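PDB 6BJV: RNA silencing suppressor p19 from Carnation Italian ringspot virus, which suppresses RNA silencing in the plant host by binding short interfering RNAs as a homodimer that selects them by the length of their duplex. Local coordinates for residues S94-A99 with R128-L133. Sequence-based numbering, arbitrary orientation.
Sequences SVNYAA and RTLQHL
Leu130 does nearly all the reaching here: its isobutyl end crosses from the first turn of helix 130-144 into the side of helix 92-99, where Val95, Asn96 and Ala99 receive it. With CG anti to the backbone N (chi1 -179°), the side chain extends toward the neighbouring helix, and its two methyls then part company. CD2 of Leu130 goes to the methyl of Ala99, at 3.2 Å from Ala99 CB, closer than carbons usually pack. CD1 of Leu130 turns to Val95 instead and meets it more loosely, 4.3 Å from Val95 CG2. Val95 and Ala99 lie one helical turn apart, linked by the helical i to i+4 hydrogen bond from Ala99 N to Val95 O, so the leucine spans a single turn of its partner.

Asn96 comes from the other helix and passes alongside Leu130, the two side chains running in opposite directions. Its first torsion sets CG beside the backbone N (chi1 -75°), and although its CB does not point straight at segment 128-133, the amide end comes nearer to the leucine. The carbonyl oxygen does the touching: OD1 of Asn96 sits 3.6 Å from CD2 of Leu130, a van der Waals contact with a methyl. Between segments 94-99 and 128-133 the nearest CA atoms, of Asn96 and Gln131, are still 7.7 Å apart, a gap bridged by side chains.

On the sheet side, strand 58-65 backs the contact, Trp63 touching both Val95 and Leu130 while Phe65 lies against Val95 and Ala99. Helices 92-99 and 130-144 are thus packed together on the antiparallel sheet of p19. No hydrogen bond or salt bridge links the two segments, so they meet by van der Waals packing, tight at Ala99 and looser at Val95, with Asn96, a partly exposed residue, bordering the buried methyls.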
ATOM      1  N   SER A  94     -13.604  -9.213 -12.620  1.00 65.19           N
ATOM      2  CA  SER A  94     -12.580  -9.062 -13.648  1.00 63.53           C
ATOM      3  C   SER A  94     -11.206  -9.454 -13.126  1.00 63.59           C
ATOM      4  O   SER A  94     -10.385  -9.986 -13.879  1.00 63.34           O
ATOM      5  CB  SER A  94     -12.561  -7.620 -14.159  1.00 61.71           C
ATOM      6  OG  SER A  94     -12.158  -6.723 -13.138  1.00 60.24           O
ATOM      7  N   VAL A  95     -10.938  -9.203 -11.846  1.00 58.31           N
ATOM      8  CA  VAL A  95      -9.647  -9.566 -11.270  1.00 58.85           C
ATOM      9  C   VAL A  95      -9.600 -11.055 -10.945  1.00 61.81           C
ATOM     10  O   VAL A  95      -8.600 -11.726 -11.216  1.00 62.84           O
ATOM     11  CB  VAL A  95      -9.353  -8.693 -10.032  1.00 55.49           C
ATOM     12  CG1 VAL A  95     -10.481  -8.764  -9.017  1.00 54.99           C
ATOM     13  CG2 VAL A  95      -8.031  -9.092  -9.384  1.00 54.20           C
ATOM     14  N   ASN A  96     -10.674 -11.598 -10.368  1.00 68.82           N
ATOM     15  CA  ASN A  96     -10.724 -13.036 -10.125  1.00 71.95           C
ATOM     16  C   ASN A  96     -10.668 -13.809 -11.437  1.00 73.54           C
ATOM     17  O   ASN A  96      -9.939 -14.801 -11.553  1.00 75.29           O
ATOM     18  CB  ASN A  96     -11.988 -13.396  -9.344  1.00 72.45           C
ATOM     19  CG  ASN A  96     -11.899 -13.010  -7.878  1.00 70.80           C
ATOM     20  OD1 ASN A  96     -10.813 -12.978  -7.296  1.00 69.17           O
ATOM     21  ND2 ASN A  96     -13.046 -12.722  -7.271  1.00 70.81           N
ATOM     22  N   TYR A  97     -11.431 -13.364 -12.436  1.00 77.96           N
ATOM     23  CA  TYR A  97     -11.380 -13.989 -13.753  1.00 77.87           C
ATOM     24  C   TYR A  97      -9.955 -14.000 -14.294  1.00 76.48           C
ATOM     25  O   TYR A  97      -9.445 -15.044 -14.717  1.00 77.57           O
ATOM     26  CB  TYR A  97     -12.321 -13.248 -14.704  1.00 77.66           C
ATOM     27  CG  TYR A  97     -12.418 -13.841 -16.089  1.00 81.02           C
ATOM     28  CD1 TYR A  97     -13.280 -14.897 -16.355  1.00 87.62           C
ATOM     29  CD2 TYR A  97     -11.663 -13.333 -17.138  1.00 79.54           C
ATOM     30  CE1 TYR A  97     -13.378 -15.437 -17.622  1.00 91.66           C
ATOM     31  CE2 TYR A  97     -11.753 -13.866 -18.409  1.00 83.51           C
ATOM     32  CZ  TYR A  97     -12.615 -14.915 -18.645  1.00 89.37           C
ATOM     33  OH  TYR A  97     -12.708 -15.452 -19.909  1.00 93.78           O
ATOM     34  N   ALA A  98      -9.292 -12.842 -14.282  1.00 59.62           N
ATOM     35  CA  ALA A  98      -7.907 -12.779 -14.734  1.00 57.71           C
ATOM     36  C   ALA A  98      -6.989 -13.559 -13.801  1.00 58.78           C
ATOM     37  O   ALA A  98      -6.029 -14.195 -14.252  1.00 57.98           O
ATOM     38  CB  ALA A  98      -7.455 -11.322 -14.839  1.00 55.66           C
ATOM     39  N   ALA A  99      -7.269 -13.526 -12.497  1.00 56.96           N
ATOM     40  CA  ALA A  99      -6.432 -14.242 -11.541  1.00 59.00           C
ATOM     41  C   ALA A  99      -6.466 -15.743 -11.798  1.00 60.79           C
ATOM     42  O   ALA A  99      -5.431 -16.417 -11.732  1.00 60.97           O
ATOM     43  CB  ALA A  99      -6.887 -13.933 -10.115  1.00 60.43           C
ATOM     44  N   ARG A 128      -3.945 -16.536  -1.934  1.00 59.42           N
ATOM     45  CA  ARG A 128      -5.086 -17.133  -1.251  1.00 62.90           C
ATOM     46  C   ARG A 128      -5.975 -16.097  -0.581  1.00 63.50           C
ATOM     47  O   ARG A 128      -7.111 -16.419  -0.214  1.00 66.56           O
ATOM     48  CB  ARG A 128      -4.610 -18.145  -0.209  1.00 66.93           C
ATOM     49  CG  ARG A 128      -4.021 -19.404  -0.815  1.00 69.30           C
ATOM     50  CD  ARG A 128      -3.214 -20.195   0.197  1.00 73.17           C
ATOM     51  NE  ARG A 128      -2.659 -21.412  -0.385  1.00 76.03           N
ATOM     52  CZ  ARG A 128      -1.675 -22.122   0.157  1.00 79.34           C
ATOM     53  NH1 ARG A 128      -1.120 -21.736   1.299  1.00 80.31           N
ATOM     54  NH2 ARG A 128      -1.238 -23.217  -0.448  1.00 82.29           N
ATOM     55  N   THR A 129      -5.485 -14.870  -0.402  1.00 63.93           N
ATOM     56  CA  THR A 129      -6.272 -13.784   0.163  1.00 64.64           C
ATOM     57  C   THR A 129      -6.697 -12.777  -0.898  1.00 62.43           C
ATOM     58  O   THR A 129      -7.012 -11.629  -0.569  1.00 63.01           O
ATOM     59  CB  THR A 129      -5.487 -13.079   1.273  1.00 65.16           C
ATOM     60  OG1 THR A 129      -4.256 -12.565   0.748  1.00 61.99           O
ATOM     61  CG2 THR A 129      -5.190 -14.041   2.418  1.00 68.59           C
ATOM     62  N   LEU A 130      -6.717 -13.188  -2.169  1.00 58.96           N
ATOM     63  CA  LEU A 130      -7.036 -12.258  -3.247  1.00 58.05           C
ATOM     64  C   LEU A 130      -8.409 -11.630  -3.039  1.00 59.94           C
ATOM     65  O   LEU A 130      -8.563 -10.406  -3.122  1.00 59.85           O
ATOM     66  CB  LEU A 130      -6.969 -12.977  -4.595  1.00 57.31           C
ATOM     67  CG  LEU A 130      -7.260 -12.120  -5.828  1.00 56.32           C
ATOM     68  CD1 LEU A 130      -6.248 -10.989  -5.965  1.00 54.17           C
ATOM     69  CD2 LEU A 130      -7.267 -12.981  -7.073  1.00 57.01           C
ATOM     70  N   GLN A 131      -9.423 -12.456  -2.766  1.00 73.66           N
ATOM     71  CA  GLN A 131     -10.759 -11.932  -2.502  1.00 75.13           C
ATOM     72  C   GLN A 131     -10.728 -10.823  -1.460  1.00 75.84           C
ATOM     73  O   GLN A 131     -11.550  -9.901  -1.507  1.00 77.08           O
ATOM     74  CB  GLN A 131     -11.679 -13.061  -2.039  1.00 78.44           C
ATOM     75  CG  GLN A 131     -11.291 -13.653  -0.691  1.00 80.15           C
ATOM     76  CD  GLN A 131     -11.944 -14.995  -0.429  1.00 84.24           C
ATOM     77  OE1 GLN A 131     -13.150 -15.081  -0.200  1.00 87.75           O
ATOM     78  NE2 GLN A 131     -11.145 -16.056  -0.464  1.00 84.23           N
ATOM     79  N   HIS A 132      -9.789 -10.892  -0.516  1.00 57.55           N
ATOM     80  CA  HIS A 132      -9.685  -9.869   0.518  1.00 58.22           C
ATOM     81  C   HIS A 132      -8.922  -8.648   0.017  1.00 55.28           C
ATOM     82  O   HIS A 132      -9.295  -7.511   0.329  1.00 55.97           O
ATOM     83  CB  HIS A 132      -9.012 -10.454   1.759  1.00 59.78           C
ATOM     84  CG  HIS A 132      -9.631 -11.733   2.231  1.00 63.16           C
ATOM     85  ND1 HIS A 132      -9.289 -12.962   1.710  1.00 62.88           N
ATOM     86  CD2 HIS A 132     -10.578 -11.973   3.169  1.00 67.25           C
ATOM     87  CE1 HIS A 132      -9.995 -13.906   2.311  1.00 66.85           C
ATOM     88  NE2 HIS A 132     -10.785 -13.331   3.200  1.00 69.37           N
ATOM     89  N   LEU A 133      -7.857  -8.858  -0.760  1.00 55.57           N
ATOM     90  CA  LEU A 133      -7.144  -7.730  -1.348  1.00 54.52           C
ATOM     91  C   LEU A 133      -8.081  -6.876  -2.192  1.00 56.09           C
ATOM     92  O   LEU A 133      -7.966  -5.645  -2.208  1.00 55.74           O
ATOM     93  CB  LEU A 133      -5.973  -8.226  -2.195  1.00 51.77           C
ATOM     94  CG  LEU A 133      -4.983  -9.187  -1.533  1.00 50.95           C
ATOM     95  CD1 LEU A 133      -3.834  -9.491  -2.481  1.00 48.21           C
ATOM     96  CD2 LEU A 133      -4.458  -8.634  -0.219  1.00 51.59           C
TER